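Local coordinates for ATP synthase subunit s, mitochondrial (Bos taurus, PDB 3E4G), which regulates the mitochondrial ATP synthase, is needed for its proton conduction and supports ATP synthesis by blocking a proton leak, at residues A[140-145]-A[166-171]; A[60-65]-A[84-89]; A[97-102]-A[124-129]. The protein carries 1 engineered substitution. All blocks are in the same frame, centred on the assembly; numbering follows the deposited sequence. Where two conformers were deposited one is given.

Interaction 1: residues A[140-145]-A[166-171]; sequences NLKYLF and LPSLEL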
ATOM      1  N   ASN A 140      14.637   2.915  -2.706  1.00  8.66           N
ATOM      2  CA  ASN A 140      15.112   1.559  -2.947  1.00  8.62           C
ATOM      3  C   ASN A 140      14.248   0.790  -3.912  1.00  8.67           C
ATOM      4  O   ASN A 140      14.475  -0.414  -4.150  1.00  9.40           O
ATOM      5  CB  ASN A 140      15.222   0.801  -1.637  1.00  9.59           C
ATOM      6  CG  ASN A 140      16.165   1.484  -0.668  1.00 10.51           C
ATOM      7  OD1 ASN A 140      15.728   1.816   0.479  1.00 15.89           O
ATOM      8  ND2 ASN A 140      17.367   1.753  -1.080  1.00 10.23           N
ATOM      9  N   LEU A 141      13.238   1.453  -4.519  1.00  8.18           N
ATOM     10  CA  LEU A 141      12.324   0.739  -5.413  1.00  8.16           C
ATOM     11  C   LEU A 141      13.060   0.177  -6.601  1.00  9.25           C
ATOM     12  O   LEU A 141      13.825   0.880  -7.277  1.00 11.17           O
ATOM     13  CB  LEU A 141      11.207   1.693  -5.867  1.00  9.08           C
ATOM     14  CG  LEU A 141       9.835   1.067  -6.190  1.00  9.94           C
ATOM     15  CD1 LEU A 141       9.206   0.515  -4.871  1.00  9.36           C
ATOM     16  CD2 LEU A 141       8.968   2.126  -6.795  1.00 11.16           C
ATOM     17  N   LYS A 142      12.757  -1.088  -6.903  1.00  8.84           N
ATOM     18  CA  LYS A 142      13.323  -1.789  -8.065  1.00 10.16           C
ATOM     19  C   LYS A 142      12.298  -2.085  -9.125  1.00 10.54           C
ATOM     20  O   LYS A 142      12.707  -2.350 -10.286  1.00 12.34           O
ATOM     21  CB  LYS A 142      14.009  -3.060  -7.627  1.00 12.95           C
ATOM     22  CG  LYS A 142      15.211  -2.845  -6.678  1.00 16.51           C
ATOM     23  CD  LYS A 142      16.308  -1.937  -7.474  1.00 25.17           C
ATOM     24  CE  LYS A 142      16.795  -2.667  -8.705  1.00 33.98           C
ATOM     25  NZ  LYS A 142      18.131  -2.114  -9.077  1.00 40.50           N
ATOM     26  N   TYR A 143      11.036  -2.152  -8.796  1.00  9.39           N
ATOM     27  CA  TYR A 143       9.980  -2.501  -9.766  1.00  9.51           C
ATOM     28  C   TYR A 143       8.765  -1.623  -9.495  1.00  8.62           C
ATOM     29  O   TYR A 143       8.314  -1.574  -8.326  1.00  8.22           O
ATOM     30  CB  TYR A 143       9.608  -4.011  -9.602  1.00 10.32           C
ATOM     31  CG  TYR A 143       8.569  -4.489 -10.566  1.00 10.54           C
ATOM     32  CD1 TYR A 143       8.872  -4.658 -11.892  1.00 15.30           C
ATOM     33  CD2 TYR A 143       7.290  -4.768 -10.137  1.00 11.28           C
ATOM     34  CE1 TYR A 143       7.905  -5.155 -12.764  1.00 15.61           C
ATOM     35  CE2 TYR A 143       6.340  -5.307 -11.020  1.00 12.04           C
ATOM     36  CZ  TYR A 143       6.669  -5.482 -12.325  1.00 11.39           C
ATOM     37  OH  TYR A 143       5.743  -6.060 -13.211  1.00 13.84           O
ATOM     38  N   LEU A 144       8.237  -1.021 -10.537  1.00  8.54           N
ATOM     39  CA  LEU A 144       6.987  -0.225 -10.437  1.00  7.98           C
ATOM     40  C   LEU A 144       6.185  -0.575 -11.674  1.00  8.58           C
ATOM     41  O   LEU A 144       6.642  -0.321 -12.794  1.00 10.03           O
ATOM     42  CB  LEU A 144       7.268   1.285 -10.385  1.00  9.40           C
ATOM     43  CG  LEU A 144       6.048   2.190 -10.273  1.00  9.60           C
ATOM     44  CD1 LEU A 144       5.221   1.896  -9.060  1.00  9.64           C
ATOM     45  CD2 LEU A 144       6.478   3.682 -10.276  1.00 11.98           C
ATOM     46  N   PHE A 145       4.998  -1.081 -11.455  1.00  7.46           N
ATOM     47  CA  PHE A 145       4.075  -1.469 -12.532  1.00  7.55           C
ATOM     48  C   PHE A 145       2.825  -0.597 -12.385  1.00  7.79           C
ATOM     49  O   PHE A 145       2.171  -0.618 -11.332  1.00  7.86           O
ATOM     50  CB  PHE A 145       3.708  -2.946 -12.383  1.00  7.81           C
ATOM     51  CG  PHE A 145       2.643  -3.465 -13.296  1.00  8.27           C
ATOM     52  CD1 PHE A 145       2.538  -3.042 -14.607  1.00  9.50           C
ATOM     53  CD2 PHE A 145       1.715  -4.364 -12.805  1.00  9.90           C
ATOM     54  CE1 PHE A 145       1.520  -3.596 -15.429  1.00 10.58           C
ATOM     55  CE2 PHE A 145       0.715  -4.909 -13.610  1.00 11.38           C
ATOM     56  CZ  PHE A 145       0.642  -4.496 -14.924  1.00 11.40           C
ATOM     57  N   LEU A 166      15.263   7.568 -10.078  1.00 18.58           N
ATOM     58  CA  LEU A 166      15.385   6.105  -9.748  1.00 18.53           C
ATOM     59  C   LEU A 166      15.949   5.372 -10.994  1.00 16.86           C
ATOM     60  O   LEU A 166      15.268   4.627 -11.611  1.00 15.94           O
ATOM     61  CB  LEU A 166      14.100   5.469  -9.298  1.00 17.08           C
ATOM     62  CG  LEU A 166      13.480   6.042  -7.966  1.00 20.86           C
ATOM     63  CD1 LEU A 166      12.123   5.408  -7.742  1.00 23.30           C
ATOM     64  CD2 LEU A 166      14.414   5.859  -6.754  1.00 28.00           C
ATOM     65  N   PRO A 167      17.228   5.656 -11.366  1.00 20.24           N
ATOM     66  CA  PRO A 167      17.765   5.061 -12.628  1.00 21.56           C
ATOM     67  C   PRO A 167      17.762   3.597 -12.719  1.00 20.62           C
ATOM     68  O   PRO A 167      17.789   3.000 -13.834  1.00 22.95           O
ATOM     69  CB  PRO A 167      19.148   5.605 -12.685  1.00 23.18           C
ATOM     70  CG  PRO A 167      19.436   5.990 -11.331  1.00 25.10           C
ATOM     71  CD  PRO A 167      18.230   6.470 -10.674  1.00 21.82           C
ATOM     72  N   SER A 168      17.730   2.932 -11.549  1.00 20.19           N
ATOM     73  CA  SER A 168      17.710   1.481 -11.549  1.00 21.40           C
ATOM     74  C   SER A 168      16.293   0.868 -11.567  1.00 19.30           C
ATOM     75  O   SER A 168      16.198  -0.356 -11.576  1.00 23.79           O
ATOM     76  CB  SER A 168      18.554   0.914 -10.468  1.00 22.73           C
ATOM     77  OG  SER A 168      17.979   1.103  -9.240  1.00 29.43           O
ATOM     78  N   LEU A 169      15.279   1.713 -11.533  1.00 16.69           N
ATOM     79  CA  LEU A 169      13.912   1.254 -11.485  1.00 15.39           C
ATOM     80  C   LEU A 169      13.477   0.534 -12.771  1.00 14.94           C
ATOM     81  O   LEU A 169      13.708   1.082 -13.872  1.00 21.43           O
ATOM     82  CB  LEU A 169      12.972   2.457 -11.255  1.00 17.08           C
ATOM     83  CG  LEU A 169      11.500   2.173 -11.157  1.00 15.62           C
ATOM     84  CD1 LEU A 169      11.218   1.186  -9.987  1.00 12.99           C
ATOM     85  CD2 LEU A 169      10.718   3.461 -11.260  1.00 18.06           C
ATOM     86  N   GLU A 170      12.927  -0.675 -12.705  1.00 14.70           N
ATOM     87  CA  GLU A 170      12.236  -1.281 -13.818  1.00 14.33           C
ATOM     88  C   GLU A 170      10.807  -0.758 -13.759  1.00 13.46           C
ATOM     89  O   GLU A 170      10.061  -1.132 -12.832  1.00 13.40           O
ATOM     90  CB  GLU A 170      12.259  -2.797 -13.610  1.00 13.98           C
ATOM     91  CG  GLU A 170      11.542  -3.516 -14.675  1.00 18.00           C
ATOM     92  CD  GLU A 170      11.500  -5.078 -14.442  1.00 16.31           C
ATOM     93  OE1 GLU A 170      12.157  -5.612 -13.548  1.00 22.04           O
ATOM     94  OE2 GLU A 170      10.743  -5.874 -15.183  1.00 23.32           O
ATOM     95  N   LEU A 171      10.457   0.104 -14.729  1.00 14.09           N
ATOM     96  CA  LEU A 171       9.140   0.744 -14.769  1.00 14.03           C
ATOM     97  C   LEU A 171       8.387   0.100 -15.878  1.00 14.23           C
ATOM     98  O   LEU A 171       8.786   0.199 -17.066  1.00 17.81           O
ATOM     99  CB  LEU A 171       9.349   2.324 -15.038  1.00 14.59           C
ATOM    100  CG  LEU A 171       8.056   3.154 -15.144  1.00 14.65           C
ATOM    101  CD1 LEU A 171       7.285   3.201 -13.824  1.00 14.46           C
ATOM    102  CD2 LEU A 171       8.388   4.542 -15.626  1.00 18.35           C
TER
HETATM  103  O   HOH W   1      13.097  -5.089 -11.040  1.00 23.47           O
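Two backbone hydrogen bonds join the start of strand 143-147 to the start of strand 170-174. Glu170 N donates to Lys142 O at 3.0 Å, from above the carbonyl plane. Leu144 N donates to Glu170 O at 2.9 Å, nearly along the C=O axis. Glu170 thus uses both its N-H and its carbonyl on the neighbouring strand, as in a regular parallel sheet. A water donates to both Lys142 O and Glu170 OE1, so Lys142 O is gripped twice.

On the face that carries Tyr143 and Glu170, the two side chains cross obliquely. Both have CG anti to the backbone N. The Glu170 carboxylate carbon CD lies in the plane of the phenol ring, at its edge, 3.7 Å from Tyr143 CD1. Ring and carboxylate planes are turned 78° apart. An alanine in place of Tyr143 would remove this ring edge and would probably leave the Glu170 chain less well fixed in rotation.

The face with Leu144 and Leu171 is apolar. These two lie side by side and point the same way, with Leu144 CD2 3.7 Å from Leu171 CD1. CD1 of Leu169 reaches the backbone, 3.5 Å from Tyr143 N. The same methyl packs against Leu141 CD2 at 4.0 Å. A type I turn from Leu166 to Leu169, closed by Leu169 N to Leu166 O, sets Leu169 in place as the chain leaves its helix.

The contact closes a beta-alpha-beta crossover; strand 170-174 is the edge strand and 143-147 its parallel neighbour. Helix 155-165 packs on the leucine face, with Phe162 touching Leu144 and Leu169, and Val159 touching Leu171. Strand 118-122 flanks strand 143-147 across from strand 170-174, and its Met119 is touched by the Leu144 side chain.

Interaction 2: residues A[60-65]-A[84-89]; sequences KYKIQA and LQYVEK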
ATOM      1  N   LYS A  60       5.320 -11.433  16.352  1.00 15.78           N
ATOM      2  CA  LYS A  60       6.294 -12.281  15.647  1.00 16.30           C
ATOM      3  C   LYS A  60       6.268 -12.092  14.088  1.00 12.54           C
ATOM      4  O   LYS A  60       7.240 -11.948  13.397  1.00 14.74           O
ATOM      5  CB  LYS A  60       6.047 -13.774  15.910  1.00 18.61           C
ATOM      6  CG  LYS A  60       6.805 -14.741  15.017  1.00 22.97           C
ATOM      7  CD  LYS A  60       6.599 -16.198  15.265  1.00 28.32           C
ATOM      8  CE  LYS A  60       7.649 -17.062  14.551  1.00 31.07           C
ATOM      9  NZ  LYS A  60       8.932 -16.920  15.333  1.00 39.97           N
ATOM     10  N   TYR A  61       5.071 -12.101  13.540  1.00 11.37           N
ATOM     11  CA  TYR A  61       4.807 -12.082  12.087  1.00  9.92           C
ATOM     12  C   TYR A  61       4.940 -10.656  11.573  1.00  8.78           C
ATOM     13  O   TYR A  61       4.337  -9.715  12.121  1.00 10.49           O
ATOM     14  CB  TYR A  61       3.451 -12.681  11.793  1.00 10.86           C
ATOM     15  CG  TYR A  61       3.414 -14.147  12.081  1.00 13.84           C
ATOM     16  CD1 TYR A  61       4.189 -15.005  11.332  1.00 16.18           C
ATOM     17  CD2 TYR A  61       2.695 -14.653  13.181  1.00 17.13           C
ATOM     18  CE1 TYR A  61       4.225 -16.387  11.701  1.00 19.71           C
ATOM     19  CE2 TYR A  61       2.696 -16.015  13.563  1.00 18.30           C
ATOM     20  CZ  TYR A  61       3.400 -16.778  12.796  1.00 17.52           C
ATOM     21  OH  TYR A  61       3.492 -18.189  13.136  1.00 26.56           O
ATOM     22  N   LYS A  62       5.733 -10.527  10.530  1.00  7.72           N
ATOM     23  CA  LYS A  62       6.048  -9.205   9.947  1.00  7.19           C
ATOM     24  C   LYS A  62       5.577  -9.195   8.507  1.00  6.94           C
ATOM     25  O   LYS A  62       5.925 -10.073   7.703  1.00  7.38           O
ATOM     26  CB  LYS A  62       7.547  -8.946   9.963  1.00  8.12           C
ATOM     27  CG  LYS A  62       8.199  -9.073  11.367  1.00  8.93           C
ATOM     28  CD  LYS A  62       7.585  -8.150  12.411  1.00  9.01           C
ATOM     29  CE  LYS A  62       8.362  -8.297  13.732  1.00 10.87           C
ATOM     30  NZ  LYS A  62       7.734  -7.446  14.802  1.00 11.71           N
ATOM     31  N   ILE A  63       4.780  -8.187   8.146  1.00  6.77           N
ATOM     32  CA  ILE A  63       4.309  -8.077   6.764  1.00  6.49           C
ATOM     33  C   ILE A  63       5.458  -7.883   5.795  1.00  6.39           C
ATOM     34  O   ILE A  63       6.249  -6.925   5.960  1.00  7.08           O
ATOM     35  CB  ILE A  63       3.268  -6.938   6.634  1.00  6.54           C
ATOM     36  CG1 ILE A  63       2.047  -7.212   7.526  1.00  7.07           C
ATOM     37  CG2 ILE A  63       2.886  -6.733   5.169  1.00  7.07           C
ATOM     38  CD1 ILE A  63       1.097  -5.987   7.648  1.00  8.04           C
ATOM     39  N   GLN A  64       5.523  -8.719   4.780  1.00  6.24           N
ATOM     40  CA  GLN A  64       6.437  -8.546   3.660  1.00  6.13           C
ATOM     41  C   GLN A  64       5.745  -7.980   2.440  1.00  6.05           C
ATOM     42  O   GLN A  64       6.310  -7.173   1.691  1.00  6.62           O
ATOM     43  CB  GLN A  64       7.117  -9.913   3.287  1.00  6.66           C
ATOM     44  CG  GLN A  64       8.112  -9.746   2.159  1.00  7.14           C
ATOM     45  CD  GLN A  64       9.013 -11.005   2.010  1.00  7.73           C
ATOM     46  OE1 GLN A  64       8.553 -12.110   2.288  1.00  8.38           O
ATOM     47  NE2 GLN A  64      10.250 -10.806   1.584  1.00  9.02           N
ATOM     48  N   ALA A  65       4.522  -8.472   2.148  1.00  6.16           N
ATOM     49  CA  ALA A  65       3.804  -8.107   0.934  1.00  6.01           C
ATOM     50  C   ALA A  65       2.347  -7.834   1.287  1.00  6.13           C
ATOM     51  O   ALA A  65       1.752  -8.476   2.142  1.00  6.42           O
ATOM     52  CB  ALA A  65       3.904  -9.233  -0.106  1.00  6.84           C
ATOM     53  N   LEU A  84       5.398  -0.211  10.507  1.00  7.70           N
ATOM     54  CA  LEU A  84       5.841  -1.438   9.803  1.00  7.24           C
ATOM     55  C   LEU A  84       7.239  -1.266   9.292  1.00  7.25           C
ATOM     56  O   LEU A  84       7.562  -0.298   8.580  1.00  7.63           O
ATOM     57  CB  LEU A  84       4.920  -1.703   8.620  1.00  7.18           C
ATOM     58  CG  LEU A  84       3.414  -1.840   8.998  1.00  7.17           C
ATOM     59  CD1 LEU A  84       2.610  -2.135   7.738  1.00  8.39           C
ATOM     60  CD2 LEU A  84       3.173  -2.892  10.018  1.00  8.52           C
ATOM     61  N   GLN A  85       8.129  -2.238   9.608  1.00  7.24           N
ATOM     62  CA  GLN A  85       9.546  -2.076   9.271  1.00  7.34           C
ATOM     63  C   GLN A  85      10.007  -2.848   8.069  1.00  7.41           C
ATOM     64  O   GLN A  85      11.125  -2.578   7.569  1.00  8.02           O
ATOM     65  CB  GLN A  85      10.423  -2.495  10.493  1.00  7.93           C
ATOM     66  CG  GLN A  85      10.011  -1.791  11.807  1.00  8.99           C
ATOM     67  CD  GLN A  85      10.130  -0.321  11.707  1.00  9.66           C
ATOM     68  OE1 GLN A  85      11.158   0.210  11.245  1.00 12.32           O
ATOM     69  NE2 GLN A  85       9.062   0.381  12.077  1.00 11.05           N
ATOM     70  N   TYR A  86       9.233  -3.812   7.581  1.00  6.88           N
ATOM     71  CA  TYR A  86       9.771  -4.798   6.640  1.00  7.27           C
ATOM     72  C   TYR A  86       8.921  -4.963   5.392  1.00  7.11           C
ATOM     73  O   TYR A  86       9.040  -5.976   4.671  1.00  7.15           O
ATOM     74  CB  TYR A  86       9.979  -6.157   7.332  1.00  8.24           C
ATOM     75  CG  TYR A  86      10.674  -6.050   8.652  1.00  8.00           C
ATOM     76  CD1 TYR A  86      12.073  -5.843   8.739  1.00  9.57           C
ATOM     77  CD2 TYR A  86       9.949  -6.153   9.809  1.00  8.42           C
ATOM     78  CE1 TYR A  86      12.697  -5.760   9.965  1.00  9.68           C
ATOM     79  CE2 TYR A  86      10.593  -6.125  11.076  1.00  8.71           C
ATOM     80  CZ  TYR A  86      11.974  -5.968  11.111  1.00  8.47           C
ATOM     81  OH  TYR A  86      12.640  -5.934  12.333  1.00  9.52           O
ATOM     82  N   VAL A  87       8.049  -3.993   5.075  1.00  6.66           N
ATOM     83  CA  VAL A  87       7.179  -4.122   3.872  1.00  6.15           C
ATOM     84  C   VAL A  87       7.985  -3.877   2.614  1.00  6.40           C
ATOM     85  O   VAL A  87       8.560  -2.801   2.423  1.00  7.48           O
ATOM     86  CB  VAL A  87       5.988  -3.152   3.985  1.00  6.90           C
ATOM     87  CG1 VAL A  87       5.129  -3.291   2.707  1.00  7.48           C
ATOM     88  CG2 VAL A  87       5.185  -3.378   5.241  1.00  7.74           C
ATOM     89  N   GLU A  88       7.995  -4.869   1.743  1.00  6.31           N
ATOM     90  CA  GLU A  88       8.776  -4.808   0.529  1.00  6.53           C
ATOM     91  C   GLU A  88       7.959  -4.706  -0.755  1.00  6.73           C
ATOM     92  O   GLU A  88       8.482  -4.215  -1.759  1.00  6.90           O
ATOM     93  CB  GLU A  88       9.701  -6.058   0.426  1.00  6.97           C
ATOM     94  CG  GLU A  88      10.690  -6.040   1.539  1.00  8.44           C
ATOM     95  CD  GLU A  88      11.597  -7.204   1.604  1.00 10.05           C
ATOM     96  OE1 GLU A  88      11.383  -8.226   0.944  1.00 10.11           O
ATOM     97  OE2 GLU A  88      12.497  -7.202   2.505  1.00 16.09           O
ATOM     98  N   LYS A  89       6.724  -5.215  -0.746  1.00  6.39           N
ATOM     99  CA  LYS A  89       5.872  -5.303  -1.929  1.00  6.37           C
ATOM    100  C   LYS A  89       4.488  -4.789  -1.577  1.00  6.57           C
ATOM    101  O   LYS A  89       3.889  -5.240  -0.592  1.00  6.63           O
ATOM    102  CB  LYS A  89       5.735  -6.752  -2.403  1.00  7.11           C
ATOM    103  CG  LYS A  89       7.019  -7.407  -2.883  1.00  8.09           C
ATOM    104  CD  LYS A  89       6.813  -8.902  -3.172  1.00  8.33           C
ATOM    105  CE  LYS A  89       7.888  -9.508  -3.963  1.00  9.53           C
ATOM    106  NZ  LYS A  89       7.811 -10.986  -4.082  1.00  9.54           N
TER
HETATM  107  O   HOH W   2       6.655  -5.126   8.193  1.00  8.35           O
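The tight end of this contact centres on Gln64 O. This carbonyl oxygen accepts two backbone N-H groups, both in its plane. Glu88 N comes in on a lone pair at 2.9 Å, and Lys89 N is longer at 3.2 Å. The Gln64 side chain adds a third bond. Its CG is anti to the backbone N, and the extended chain brings NE2 within 2.9 Å of Glu88 OE1. The bond is almost straight (172°). Glu88 OE1 lies in the amide plane of Gln64, but the NE2 donor meets it from above the carboxylate plane; the two planes are 65° apart. Gln64 OE1 is held by Arg39.

Gln64 and Ala65 both face Arg39 of the antiparallel strand 37-40, a classic beta bulge. On the other side Ala65 pairs in parallel with Lys89, where strand 89-93 begins; their CB atoms are 3.8 Å apart. These are successive strands of the leucine-rich repeat sheet. On the buried side, Ile63 CG2 lies beside Val87 CG2 at 4.1 Å, and Ile63 CD1 meets Leu84 CD1 obliquely.

Toward Tyr86 the backbones part. Ile63 O and Tyr86 O are both acceptors, and a water bridges from Ile63 O to Tyr86 N instead. Here, beside the exposed Tyr86, the bent Lys62 chain runs alongside the ring, with CB 3.7 Å from Tyr86 CD2. The ammonium of Lys62 forms a salt bridge with Asp59.

Interaction 3: residues A[97-102]-A[124-129]; sequences YIEDGC and CGNVTD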
ATOM      1  N   TYR A  97     -11.208   3.851  -3.799  1.00  8.09           N
ATOM      2  CA  TYR A  97     -11.175   5.004  -2.908  1.00  9.02           C
ATOM      3  C   TYR A  97      -9.810   5.613  -2.812  1.00  8.71           C
ATOM      4  O   TYR A  97      -9.707   6.712  -2.222  1.00 11.60           O
ATOM      5  CB  TYR A  97     -11.682   4.633  -1.541  1.00 10.57           C
ATOM      6  CG  TYR A  97     -13.068   4.099  -1.525  1.00 11.57           C
ATOM      7  CD1 TYR A  97     -14.097   4.923  -1.373  1.00 19.37           C
ATOM      8  CD2 TYR A  97     -13.311   2.758  -1.457  1.00 17.53           C
ATOM      9  CE1 TYR A  97     -15.416   4.420  -1.365  1.00 21.11           C
ATOM     10  CE2 TYR A  97     -14.561   2.207  -1.445  1.00 19.17           C
ATOM     11  CZ  TYR A  97     -15.595   3.032  -1.424  1.00 18.75           C
ATOM     12  OH  TYR A  97     -16.909   2.583  -1.359  1.00 23.55           O
ATOM     13  N   ILE A  98      -8.756   4.961  -3.285  1.00  8.18           N
ATOM     14  CA  ILE A  98      -7.355   5.482  -3.257  0.50  8.79           C
ATOM     15  C   ILE A  98      -7.321   6.778  -4.049  1.00  8.60           C
ATOM     16  O   ILE A  98      -7.972   6.865  -5.127  1.00 10.20           O
ATOM     17  CB  ILE A  98      -6.335   4.372  -3.761  0.50  7.96           C
ATOM     18  CG1 ILE A  98      -6.319   3.227  -2.783  0.50 10.33           C
ATOM     19  CG2 ILE A  98      -4.923   4.957  -4.119  0.50 10.71           C
ATOM     20  CD1 ILE A  98      -5.205   2.238  -2.704  0.50 13.51           C
ATOM     21  N   GLU A  99      -6.530   7.714  -3.620  1.00  8.11           N
ATOM     22  CA  GLU A  99      -6.278   8.954  -4.354  1.00  8.54           C
ATOM     23  C   GLU A  99      -4.766   9.310  -4.224  1.00  7.76           C
ATOM     24  O   GLU A  99      -4.006   8.675  -3.476  1.00  7.90           O
ATOM     25  CB  GLU A  99      -7.141  10.099  -3.770  1.00 11.43           C
ATOM     26  CG  GLU A  99      -8.586   9.890  -3.736  1.00 12.38           C
ATOM     27  CD  GLU A  99      -9.353  11.012  -3.167  1.00 13.27           C
ATOM     28  OE1 GLU A  99      -8.758  12.059  -2.873  1.00 16.12           O
ATOM     29  OE2 GLU A  99     -10.592  10.886  -2.963  1.00 15.87           O
ATOM     30  N   ASP A 100      -4.411  10.387  -4.883  1.00  7.61           N
ATOM     31  CA  ASP A 100      -3.041  10.897  -4.795  1.00  7.93           C
ATOM     32  C   ASP A 100      -2.608  11.112  -3.342  1.00  8.08           C
ATOM     33  O   ASP A 100      -1.452  10.854  -3.004  1.00  8.63           O
ATOM     34  CB  ASP A 100      -2.906  12.192  -5.576  1.00  9.06           C
ATOM     35  CG  ASP A 100      -3.023  12.015  -7.061  1.00  9.21           C
ATOM     36  OD1 ASP A 100      -2.801  10.888  -7.573  1.00  8.96           O
ATOM     37  OD2 ASP A 100      -3.253  13.065  -7.764  1.00 10.73           O
ATOM     38  N   GLY A 101      -3.536  11.604  -2.517  1.00  8.45           N
ATOM     39  CA  GLY A 101      -3.153  11.869  -1.134  1.00  9.40           C
ATOM     40  C   GLY A 101      -2.752  10.581  -0.380  1.00  8.85           C
ATOM     41  O   GLY A 101      -1.910  10.651   0.527  1.00  9.86           O
ATOM     42  N   CYS A 102      -3.310   9.443  -0.753  1.00  8.47           N
ATOM     43  CA  CYS A 102      -2.957   8.156  -0.149  1.00  8.92           C
ATOM     44  C   CYS A 102      -1.496   7.821  -0.502  1.00  8.93           C
ATOM     45  O   CYS A 102      -0.696   7.388   0.342  1.00  9.44           O
ATOM     46  CB  CYS A 102      -3.861   7.036  -0.674  1.00  9.85           C
ATOM     47  SG  CYS A 102      -5.657   7.356  -0.389  1.00 11.08           S
ATOM     48  N   CYS A 124      -6.821   1.901 -10.462  1.00  7.98           N
ATOM     49  CA  CYS A 124      -7.233   2.796  -9.349  1.00  8.38           C
ATOM     50  C   CYS A 124      -7.547   4.118  -9.996  1.00  9.01           C
ATOM     51  O   CYS A 124      -6.636   4.913 -10.307  1.00 10.12           O
ATOM     52  CB  CYS A 124      -6.124   2.901  -8.314  1.00  8.43           C
ATOM     53  SG  CYS A 124      -5.781   1.341  -7.467  1.00  8.48           S
ATOM     54  N   GLY A 125      -8.815   4.346 -10.310  1.00  8.55           N
ATOM     55  CA  GLY A 125      -9.195   5.396 -11.261  1.00  9.96           C
ATOM     56  C   GLY A 125      -8.895   6.777 -10.840  1.00  8.64           C
ATOM     57  O   GLY A 125      -8.820   7.652 -11.702  1.00 11.04           O
ATOM     58  N   ASN A 126      -8.749   7.086  -9.534  1.00  7.57           N
ATOM     59  CA  ASN A 126      -8.464   8.463  -9.152  1.00  7.53           C
ATOM     60  C   ASN A 126      -7.015   8.864  -9.299  1.00  7.94           C
ATOM     61  O   ASN A 126      -6.690  10.067  -9.273  1.00  8.73           O
ATOM     62  CB  ASN A 126      -8.842   8.719  -7.695  1.00  7.88           C
ATOM     63  CG  ASN A 126     -10.288   8.636  -7.404  1.00  8.35           C
ATOM     64  OD1 ASN A 126     -10.621   7.994  -6.322  1.00 12.27           O
ATOM     65  ND2 ASN A 126     -11.129   9.214  -8.165  1.00  7.32           N
ATOM     66  N   VAL A 127      -6.072   7.898  -9.373  1.00  7.75           N
ATOM     67  CA  VAL A 127      -4.658   8.251  -9.287  1.00  7.60           C
ATOM     68  C   VAL A 127      -4.246   9.064 -10.489  1.00  8.22           C
ATOM     69  O   VAL A 127      -4.572   8.771 -11.627  1.00  9.16           O
ATOM     70  CB  VAL A 127      -3.828   6.924  -9.190  1.00  8.16           C
ATOM     71  CG1 VAL A 127      -2.342   7.220  -9.356  1.00  8.72           C
ATOM     72  CG2 VAL A 127      -4.153   6.221  -7.873  1.00  8.20           C
ATOM     73  N   THR A 128      -3.476  10.116 -10.211  1.00  8.82           N
ATOM     74  CA  THR A 128      -2.958  10.955 -11.298  1.00  9.61           C
ATOM     75  C   THR A 128      -1.461  10.971 -11.268  1.00  9.23           C
ATOM     76  O   THR A 128      -0.763  10.400 -10.401  1.00  9.16           O
ATOM     77  CB  THR A 128      -3.520  12.431 -11.204  1.00 10.10           C
ATOM     78  OG1 THR A 128      -2.691  13.190 -10.273  1.00 10.33           O
ATOM     79  CG2 THR A 128      -4.967  12.486 -10.863  1.00 11.92           C
ATOM     80  N   ASP A 129      -0.899  11.742 -12.222  1.00 10.49           N
ATOM     81  CA  ASP A 129       0.530  11.921 -12.294  1.00 11.53           C
ATOM     82  C   ASP A 129       1.106  12.368 -10.959  1.00 10.54           C
ATOM     83  O   ASP A 129       2.245  11.996 -10.611  1.00 11.43           O
ATOM     84  CB  ASP A 129       0.883  12.947 -13.378  1.00 13.43           C
ATOM     85  CG  ASP A 129       0.236  12.599 -14.764  1.00 13.44           C
ATOM     86  OD1 ASP A 129      -1.007  12.794 -14.885  1.00 14.42           O
ATOM     87  OD2 ASP A 129       0.957  12.040 -15.610  1.00 16.18           O
TER
HETATM   88  O   HOH W   3      -8.580   5.185  -7.236  1.00  9.31           O
HETATM   89  O   HOH W   4      -6.056  11.299  -6.890  1.00  8.90           O
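Asp100 and Thr128 meet at about a right angle and carry the contact. Asp100 is the first residue of helix 100-107, and its carboxylate turns across to the N terminus of helix 129-134. OD1 accepts Thr128 N at 2.8 Å, in a nearly straight bond (175°). OD2 accepts Thr128 OG1 at 2.6 Å. Both oxygens use their syn lone pairs, so one residue is clasped by both arms of the carboxylate. Thr128 OG1 sits between the backbone N and the carbonyl carbon. From there it also caps Lys130 N, as the N-cap of its helix.

On the buried side, Ile98 and Val127 lie side by side and point the same way, their CG2 atoms 4.0 Å apart. Farther out, the Glu99 chain runs beside Asn126. Two waters join the backbones. One links Ile98 O to Asn126 N, and the other links Asp100 N to Asn126 O.

The contact joins the loops that lead into helix 100-107 and helix 129-134; the two segments lie in repeats 3 and 4. The double grip fixes the carboxylate's rotation. The two donors and the nearby helix N terminus would be expected to favour the ionised form of Asp100.

How the interactions relate
The three contacts follow one another along the chain. From the N terminus, interaction 2 comes first. It closes the loop from strand 63-69 round to the start of strand 89-93, within repeat 2 and the end of repeat 1. Interaction 3 joins segment 97-102 of repeat 3, at the entry to helix 100-107, with segment 124-129 of repeat 4, at the entry to helix 129-134. Interaction 1 then closes the last crossover, through helix 155-165, and joins repeat 4 to the C-terminal strand 170-174 beyond it. The loops of the three contacts neither nest nor cross. Interactions 1 and 2 reach the same sheet, with centres about 19 Å apart. Interactions 2 and 3 lie on opposite sides of the chain's centre.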